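Long-range contacts in rifin (Plasmodium falciparum, PDB 7JZI), which is a variant surface antigen of the malaria parasite, probably displayed on infected red blood cells, where some RIFINs bind host inhibitory immune receptors, as this one may: residues M24-I28 and A112-A116; A33-L39 and H79-V84; V84-L88 and Q101-I105. All coordinates share one frame; numbering follows the deposited sequence.

Contact 1 (M24-I28 and A112-A116); sequences MKIVI and ALEKA
Ile26 reaches for the backbone of helix 101-127 at Ala116 and for the base of the Lys115 side chain, while Met24, just before it, turns to Val48 of helix 43-50. The CG1 of Ile26 sits between the backbone N and the carbonyl carbon (chi1 60°), and the straight continuation to CD1 carries the methyl outward, where Ile26 CD1 lies 3.3 Å from Ala116 CA and 3.4 Å from Lys115 CG. The Lys115 chain passes Ile26 at a slant; its aliphatic part does the touching, while bends further out turn the amino group away from the isoleucine. This is antiparallel helix packing between helix 8-33 and helix 101-127, the two long helices of this fragment, probably part of the variable ectodomain of a longer transmembrane RIFIN. The short axes run at 154° and come within 8.6 Å of each other, a spacing that suits the alanines at 112 and 116, one turn apart on the facing side.

Val27 comes next and fills the step between those alanines. Its CG1 lies anti to the carbonyl carbon and is the branch that touches: Val27 CG1 is 4.0 Å from Ala112 CB, 3.5 Å from Ala116 CB, and also rests against Ala112 O. That carbonyl already accepts the helical bond from Ala116 N. No hydrogen bond crosses; the join is van der Waals, mostly between carbons. Past Val27, the Ile28 side chain meets Val48.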
loop_
_atom_site.group_PDB
_atom_site.type_symbol
_atom_site.label_atom_id
_atom_site.label_comp_id
_atom_site.label_asym_id
_atom_site.label_seq_id
_atom_site.Cartn_x
_atom_site.Cartn_y
_atom_site.Cartn_z
ATOM N N MET B 24 -19.857 -14.680 5.259
ATOM C CA MET B 24 -18.462 -14.425 5.630
ATOM C C MET B 24 -17.424 -15.252 4.858
ATOM O O MET B 24 -16.284 -14.788 4.710
ATOM C CB MET B 24 -18.250 -14.615 7.127
ATOM C CG MET B 24 -17.021 -13.837 7.604
ATOM S SD MET B 24 -16.832 -13.666 9.378
ATOM C CE MET B 24 -15.404 -14.710 9.602
ATOM N N LYS B 25 -17.737 -16.489 4.444
ATOM C CA LYS B 25 -16.703 -17.336 3.833
ATOM C C LYS B 25 -16.142 -16.758 2.524
ATOM O O LYS B 25 -14.912 -16.721 2.329
ATOM C CB LYS B 25 -17.238 -18.755 3.615
ATOM C CG LYS B 25 -18.170 -19.221 4.713
ATOM C CD LYS B 25 -18.158 -20.732 4.803
ATOM C CE LYS B 25 -19.180 -21.223 5.785
ATOM N NZ LYS B 25 -20.494 -21.398 5.177
ATOM N N ILE B 26 -17.013 -16.347 1.598
ATOM C CA ILE B 26 -16.524 -15.748 0.358
ATOM C C ILE B 26 -15.618 -14.547 0.653
ATOM O O ILE B 26 -14.599 -14.330 -0.023
ATOM C CB ILE B 26 -17.705 -15.430 -0.589
ATOM C CG1 ILE B 26 -18.728 -14.454 0.008
ATOM C CG2 ILE B 26 -18.414 -16.703 -1.109
ATOM C CD1 ILE B 26 -19.984 -14.307 -0.954
ATOM N N VAL B 27 -15.948 -13.748 1.666
ATOM C CA VAL B 27 -15.073 -12.604 1.896
ATOM C C VAL B 27 -13.800 -12.996 2.644
ATOM O O VAL B 27 -12.782 -12.308 2.517
ATOM C CB VAL B 27 -15.808 -11.455 2.620
ATOM C CG1 VAL B 27 -17.085 -11.030 1.873
ATOM C CG2 VAL B 27 -16.129 -11.791 4.062
ATOM N N ILE B 28 -13.783 -14.112 3.383
ATOM C CA ILE B 28 -12.474 -14.567 3.866
ATOM C C ILE B 28 -11.596 -14.992 2.696
ATOM O O ILE B 28 -10.373 -14.790 2.718
ATOM C CB ILE B 28 -12.559 -15.630 4.991
ATOM C CG1 ILE B 28 -13.212 -16.979 4.643
ATOM C CG2 ILE B 28 -13.183 -15.050 6.252
ATOM C CD1 ILE B 28 -12.272 -18.025 4.033
ATOM N N ALA B 112 -15.982 -7.573 -2.603
ATOM C CA ALA B 112 -16.180 -8.691 -1.676
ATOM C C ALA B 112 -17.489 -8.569 -0.891
ATOM O O ALA B 112 -18.201 -9.562 -0.695
ATOM C CB ALA B 112 -14.991 -8.790 -0.719
ATOM N N LEU B 113 -17.861 -7.351 -0.491
ATOM C CA LEU B 113 -19.017 -7.194 0.387
ATOM C C LEU B 113 -20.330 -7.297 -0.370
ATOM O O LEU B 113 -21.298 -7.848 0.155
ATOM C CB LEU B 113 -18.948 -5.843 1.111
ATOM C CG LEU B 113 -20.067 -5.451 2.094
ATOM C CD1 LEU B 113 -19.534 -4.507 3.160
ATOM C CD2 LEU B 113 -21.258 -4.788 1.399
ATOM N N GLU B 114 -20.380 -6.835 -1.611
ATOM C CA GLU B 114 -21.621 -6.994 -2.349
ATOM C C GLU B 114 -21.741 -8.399 -2.924
ATOM O O GLU B 114 -22.852 -8.941 -2.979
ATOM C CB GLU B 114 -21.745 -5.910 -3.421
ATOM C CG GLU B 114 -21.460 -4.525 -2.828
ATOM C CD GLU B 114 -22.561 -3.498 -3.079
ATOM O OE1 GLU B 114 -23.591 -3.857 -3.691
ATOM O OE2 GLU B 114 -22.419 -2.342 -2.610
ATOM N N LYS B 115 -20.608 -9.030 -3.249
ATOM C CA LYS B 115 -20.514 -10.479 -3.355
ATOM C C LYS B 115 -21.235 -11.154 -2.193
ATOM O O LYS B 115 -22.170 -11.943 -2.388
ATOM C CB LYS B 115 -19.016 -10.826 -3.352
ATOM C CG LYS B 115 -18.612 -12.279 -3.371
ATOM C CD LYS B 115 -19.171 -13.079 -4.509
ATOM C CE LYS B 115 -18.111 -13.160 -5.598
ATOM N NZ LYS B 115 -17.948 -14.547 -6.119
ATOM N N ALA B 116 -20.833 -10.800 -0.966
ATOM C CA ALA B 116 -21.345 -11.480 0.219
ATOM C C ALA B 116 -22.822 -11.204 0.442
ATOM O O ALA B 116 -23.574 -12.112 0.802
ATOM C CB ALA B 116 -20.548 -11.066 1.454
#

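Contact 2 (A33-L39 and H79-V84); sequences ALKVDTL and HPICVV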
loop_
_atom_site.group_PDB
_atom_site.type_symbol
_atom_site.label_atom_id
_atom_site.label_comp_id
_atom_site.label_asym_id
_atom_site.label_seq_id
_atom_site.Cartn_x
_atom_site.Cartn_y
_atom_site.Cartn_z
ATOM N N ALA B 33 -6.925 -13.529 -0.381
ATOM C CA ALA B 33 -6.401 -13.127 -1.683
ATOM C C ALA B 33 -5.500 -11.893 -1.607
ATOM O O ALA B 33 -4.534 -11.793 -2.370
ATOM C CB ALA B 33 -7.554 -12.871 -2.648
ATOM N N LEU B 34 -5.808 -10.942 -0.722
ATOM C CA LEU B 34 -4.981 -9.770 -0.434
ATOM C C LEU B 34 -3.818 -10.069 0.507
ATOM O O LEU B 34 -3.034 -9.159 0.814
ATOM C CB LEU B 34 -5.858 -8.685 0.202
ATOM C CG LEU B 34 -6.959 -8.062 -0.660
ATOM C CD1 LEU B 34 -7.281 -6.668 -0.180
ATOM C CD2 LEU B 34 -6.550 -8.034 -2.131
ATOM N N LYS B 35 -3.744 -11.307 1.008
ATOM C CA LYS B 35 -2.836 -11.748 2.075
ATOM C C LYS B 35 -2.994 -10.951 3.366
ATOM O O LYS B 35 -2.006 -10.599 4.022
ATOM C CB LYS B 35 -1.351 -11.792 1.747
ATOM C CG LYS B 35 -0.825 -12.873 0.830
ATOM C CD LYS B 35 -0.050 -12.379 -0.354
ATOM C CE LYS B 35 0.751 -13.678 -0.800
ATOM N NZ LYS B 35 2.077 -13.415 -1.322
ATOM N N VAL B 36 -4.224 -10.605 3.728
ATOM C CA VAL B 36 -4.435 -10.098 5.072
ATOM C C VAL B 36 -3.951 -11.138 6.098
ATOM O O VAL B 36 -3.648 -10.797 7.244
ATOM C CB VAL B 36 -5.926 -9.753 5.215
ATOM C CG1 VAL B 36 -6.250 -9.284 6.608
ATOM C CG2 VAL B 36 -6.324 -8.706 4.193
ATOM N N ASP B 37 -3.829 -12.407 5.686
ATOM C CA ASP B 37 -3.092 -13.476 6.373
ATOM C C ASP B 37 -1.683 -13.160 6.895
ATOM O O ASP B 37 -1.307 -13.600 7.992
ATOM C CB ASP B 37 -3.124 -14.705 5.454
ATOM C CG ASP B 37 -2.821 -15.989 6.185
ATOM O OD1 ASP B 37 -3.737 -16.714 6.635
ATOM O OD2 ASP B 37 -1.647 -16.397 6.008
ATOM N N THR B 38 -0.877 -12.387 6.175
ATOM C CA THR B 38 0.507 -12.316 6.631
ATOM C C THR B 38 0.755 -11.207 7.654
ATOM O O THR B 38 1.808 -11.218 8.301
ATOM C CB THR B 38 1.448 -12.182 5.437
ATOM O OG1 THR B 38 2.775 -11.929 5.901
ATOM C CG2 THR B 38 0.994 -11.068 4.513
ATOM N N LEU B 39 -0.183 -10.282 7.843
ATOM C CA LEU B 39 0.025 -9.193 8.796
ATOM C C LEU B 39 0.136 -9.704 10.231
ATOM O O LEU B 39 -0.745 -10.422 10.713
ATOM C CB LEU B 39 -1.110 -8.172 8.694
ATOM C CG LEU B 39 -1.425 -7.595 7.315
ATOM C CD1 LEU B 39 -2.616 -6.670 7.413
ATOM C CD2 LEU B 39 -0.217 -6.862 6.770
ATOM N N HIS B 79 8.486 -8.458 3.180
ATOM C CA HIS B 79 7.244 -8.946 3.752
ATOM C C HIS B 79 6.305 -9.394 2.641
ATOM O O HIS B 79 6.166 -8.703 1.625
ATOM C CB HIS B 79 6.599 -7.831 4.589
ATOM C CG HIS B 79 5.339 -8.228 5.295
ATOM N ND1 HIS B 79 4.201 -8.633 4.631
ATOM C CD2 HIS B 79 5.026 -8.234 6.612
ATOM C CE1 HIS B 79 3.250 -8.892 5.509
ATOM N NE2 HIS B 79 3.723 -8.655 6.719
ATOM N N PRO B 80 5.638 -10.540 2.814
ATOM C CA PRO B 80 4.884 -11.134 1.695
ATOM C C PRO B 80 3.797 -10.245 1.112
ATOM O O PRO B 80 3.532 -10.331 -0.094
ATOM C CB PRO B 80 4.267 -12.400 2.308
ATOM C CG PRO B 80 4.918 -12.606 3.628
ATOM C CD PRO B 80 5.862 -11.489 3.918
ATOM N N ILE B 81 3.137 -9.417 1.927
ATOM C CA ILE B 81 1.949 -8.625 1.463
ATOM C C ILE B 81 2.300 -7.631 0.371
ATOM O O ILE B 81 1.422 -7.286 -0.423
ATOM C CB ILE B 81 1.190 -7.929 2.607
ATOM C CG1 ILE B 81 -0.272 -7.674 2.233
ATOM C CG2 ILE B 81 1.886 -6.655 3.052
ATOM C CD1 ILE B 81 -1.033 -6.854 3.239
ATOM N N CYS B 82 3.542 -7.196 0.330
ATOM C CA CYS B 82 3.885 -6.091 -0.583
ATOM C C CYS B 82 3.546 -6.426 -2.039
ATOM O O CYS B 82 3.143 -5.505 -2.754
ATOM C CB CYS B 82 5.322 -5.670 -0.327
ATOM S SG CYS B 82 5.609 -5.158 1.385
ATOM N N VAL B 83 3.657 -7.682 -2.464
ATOM C CA VAL B 83 3.439 -8.034 -3.897
ATOM C C VAL B 83 2.007 -7.700 -4.314
ATOM O O VAL B 83 1.804 -7.379 -5.488
ATOM C CB VAL B 83 3.790 -9.504 -4.176
ATOM C CG1 VAL B 83 2.842 -10.464 -3.479
ATOM C CG2 VAL B 83 3.867 -9.805 -5.664
ATOM N N VAL B 84 1.056 -7.732 -3.389
ATOM C CA VAL B 84 -0.374 -7.534 -3.765
ATOM C C VAL B 84 -0.589 -6.131 -4.334
ATOM O O VAL B 84 -1.597 -5.924 -5.020
ATOM C CB VAL B 84 -1.326 -7.840 -2.597
ATOM C CG1 VAL B 84 -1.583 -6.621 -1.729
ATOM C CG2 VAL B 84 -2.638 -8.425 -3.088
#
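Thr38, Leu34 and Leu39 meet His79, Ile81 and Val84 in a loop-to-loop contact that is mainly apolar: the turn leaving helix 8-33 lies against the turn leading into helix 84-88, with no hydrogen bond between them. Ile81 is at the middle. Its CG1, anti to the backbone N (chi1 -155°), projects over the opposite turn, so that Ile81 CG1 is 3.4 Å from Leu34 O and, one carbon further, Ile81 CD1 meets Leu39 CD2 at 3.6 Å. Thr38 meets it at a slant, Thr38 CG2 being 3.7 Å from Ile81 CB.

The imidazole of His79 and the Thr38 side chain approach from opposite directions, and CE1 of the ring meets both OG1 and CG2 of the threonine. The ring's rotation is set within its own turn: Ile81 N donates to His79 ND1 at 3.0 Å, nearly straight (165°) and only 5° out of the ring plane. Pro80 CG lies against Thr38 OG1. At the other end, Leu34 CD2 and Val84 CG2 touch at 4.0 Å. Lys35 has a positive phi that turns the chain out of helix 8-33; its side chain, bent at chi2 and chi4, runs along the exposed margin and brings NZ near Pro80 O and Val83 CG1.

Cys82 points away from this interface and is tied by a disulfide to Cys71. Leu39 packs on Ile63 and Ile81 on Met67, both of helix 56-70, while Leu34 reaches Val108 and Leu109 of helix 101-127.

Contact 3 (V84-L88 and Q101-I105); sequences VREKL and QKDAI
Leu88 packs on Ala104 and Ile105, and this is the close-fitting apolar part of the contact between short helix 84-88 and the first turn of helix 101-127. Both Leu88 CB and Leu88 CD2 lie 4.0 Å from Ala104 CB, so the alanine methyl is met along the side of the leucine, while Leu88 CD1 reaches on to Ile105 CG1 at 4.2 Å. The segment axes are nearly perpendicular (83°) and 10.4 Å apart, and the leucine bridges that gap.

The other end is polar but also buried. Arg85, extended from CG to NE, crosses the Gln101 chain at about a right angle. The glutamine, stretched out with CG anti to its N (chi1 180°), brings its amide to the edge of the guanidinium with the two planes 71° apart. Arg85 NH2 is hydrogen-bonded to a backbone atom of the chain of another protein, and an aromatic side chain of that chain makes a cation-pi contact with the guanidinium. By contrast, Lys87 and Asp103 are exposed and take no part; Glu86 packs on an aromatic side chain of the other protein.

Helix 56-70 runs past the polar end, with Asn68 touching both Arg85 and Gln101 and Asp64 touching Gln101.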
loop_
_atom_site.group_PDB
_atom_site.type_symbol
_atom_site.label_atom_id
_atom_site.label_comp_id
_atom_site.label_asym_id
_atom_site.label_seq_id
_atom_site.Cartn_x
_atom_site.Cartn_y
_atom_site.Cartn_z
ATOM N N VAL B 84 1.056 -7.732 -3.389
ATOM C CA VAL B 84 -0.374 -7.534 -3.765
ATOM C C VAL B 84 -0.589 -6.131 -4.334
ATOM O O VAL B 84 -1.597 -5.924 -5.020
ATOM C CB VAL B 84 -1.326 -7.840 -2.597
ATOM C CG1 VAL B 84 -1.583 -6.621 -1.729
ATOM C CG2 VAL B 84 -2.638 -8.425 -3.088
ATOM N N ARG B 85 0.325 -5.204 -4.071
ATOM C CA ARG B 85 0.127 -3.810 -4.522
ATOM C C ARG B 85 -0.013 -3.790 -6.042
ATOM O O ARG B 85 -0.814 -2.997 -6.544
ATOM C CB ARG B 85 1.307 -2.949 -4.078
ATOM C CG ARG B 85 1.108 -2.234 -2.752
ATOM C CD ARG B 85 2.370 -1.492 -2.364
ATOM N NE ARG B 85 2.130 -0.530 -1.303
ATOM C CZ ARG B 85 3.081 0.152 -0.683
ATOM N NH1 ARG B 85 2.767 1.012 0.267
ATOM N NH2 ARG B 85 4.344 -0.027 -1.015
ATOM N N GLU B 86 0.734 -4.631 -6.753
ATOM C CA GLU B 86 0.707 -4.577 -8.236
ATOM C C GLU B 86 -0.715 -4.851 -8.709
ATOM O O GLU B 86 -1.163 -4.183 -9.648
ATOM C CB GLU B 86 1.637 -5.633 -8.822
ATOM C CG GLU B 86 3.105 -5.371 -8.551
ATOM C CD GLU B 86 4.024 -6.488 -9.016
ATOM O OE1 GLU B 86 3.531 -7.616 -9.205
ATOM O OE2 GLU B 86 5.228 -6.225 -9.193
ATOM N N LYS B 87 -1.384 -5.806 -8.078
ATOM C CA LYS B 87 -2.782 -6.131 -8.437
ATOM C C LYS B 87 -3.666 -4.927 -8.131
ATOM O O LYS B 87 -4.603 -4.683 -8.894
ATOM C CB LYS B 87 -3.199 -7.395 -7.686
ATOM C CG LYS B 87 -2.126 -8.476 -7.651
ATOM C CD LYS B 87 -2.573 -9.778 -7.028
ATOM C CE LYS B 87 -1.479 -10.825 -7.031
ATOM N NZ LYS B 87 -1.967 -12.140 -6.553
ATOM N N LEU B 88 -3.381 -4.225 -7.040
ATOM C CA LEU B 88 -4.205 -3.062 -6.635
ATOM C C LEU B 88 -4.107 -1.972 -7.697
ATOM O O LEU B 88 -5.071 -1.220 -7.849
ATOM C CB LEU B 88 -3.747 -2.561 -5.265
ATOM C CG LEU B 88 -4.070 -3.467 -4.079
ATOM C CD1 LEU B 88 -3.365 -2.976 -2.826
ATOM C CD2 LEU B 88 -5.569 -3.539 -3.846
ATOM N N GLN B 101 -4.036 3.979 -2.551
ATOM C CA GLN B 101 -4.080 2.567 -2.106
ATOM C C GLN B 101 -5.381 2.328 -1.345
ATOM O O GLN B 101 -6.067 1.352 -1.657
ATOM C CB GLN B 101 -2.841 2.256 -1.273
ATOM C CG GLN B 101 -2.769 0.834 -0.747
ATOM C CD GLN B 101 -1.454 0.645 -0.039
ATOM O OE1 GLN B 101 -1.387 0.087 1.050
ATOM N NE2 GLN B 101 -0.394 1.149 -0.644
ATOM N N LYS B 102 -5.704 3.195 -0.389
ATOM C CA LYS B 102 -6.895 2.949 0.413
ATOM C C LYS B 102 -8.128 2.832 -0.468
ATOM O O LYS B 102 -9.010 2.011 -0.194
ATOM C CB LYS B 102 -7.051 4.066 1.451
ATOM C CG LYS B 102 -8.336 4.077 2.282
ATOM C CD LYS B 102 -9.409 4.972 1.683
ATOM C CE LYS B 102 -10.595 5.093 2.622
ATOM N NZ LYS B 102 -11.588 4.008 2.422
ATOM N N ASP B 103 -8.186 3.605 -1.553
ATOM C CA ASP B 103 -9.333 3.506 -2.445
ATOM C C ASP B 103 -9.353 2.162 -3.159
ATOM O O ASP B 103 -10.414 1.542 -3.287
ATOM C CB ASP B 103 -9.324 4.658 -3.448
ATOM C CG ASP B 103 -9.904 5.934 -2.868
ATOM O OD1 ASP B 103 -10.675 5.851 -1.885
ATOM O OD2 ASP B 103 -9.582 7.020 -3.392
ATOM N N ALA B 104 -8.186 1.675 -3.591
ATOM C CA ALA B 104 -8.125 0.369 -4.240
ATOM C C ALA B 104 -8.501 -0.748 -3.274
ATOM O O ALA B 104 -9.214 -1.689 -3.648
ATOM C CB ALA B 104 -6.728 0.134 -4.812
ATOM N N ILE B 105 -8.054 -0.648 -2.022
ATOM C CA ILE B 105 -8.406 -1.659 -1.033
ATOM C C ILE B 105 -9.909 -1.651 -0.787
ATOM O O ILE B 105 -10.553 -2.707 -0.719
ATOM C CB ILE B 105 -7.607 -1.424 0.262
ATOM C CG1 ILE B 105 -6.107 -1.496 -0.025
ATOM C CG2 ILE B 105 -7.969 -2.443 1.316
ATOM C CD1 ILE B 105 -5.249 -1.481 1.211
#

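Overall arrangement
Helix 101-127 takes part in contacts 1 and 3; contacts 2 and 3 share Val84 in sequence, although Val84 packs across only contact 2. Contact 1 is a lengthwise pairing of long helices, partly buried, relying on small alanines. Contact 3, about 18 Å away between centres, is a more buried, nearly perpendicular crossing, apolar at one end and polar at the other. Contact 2, centred about 11 Å from the centre of contact 3, joins turns instead of helices; it buries the largest area of the three and spans from buried leucine, isoleucine and valine to an exposed proline. Contacts 2 and 3 lie near the other protein; contact 1 does not touch it.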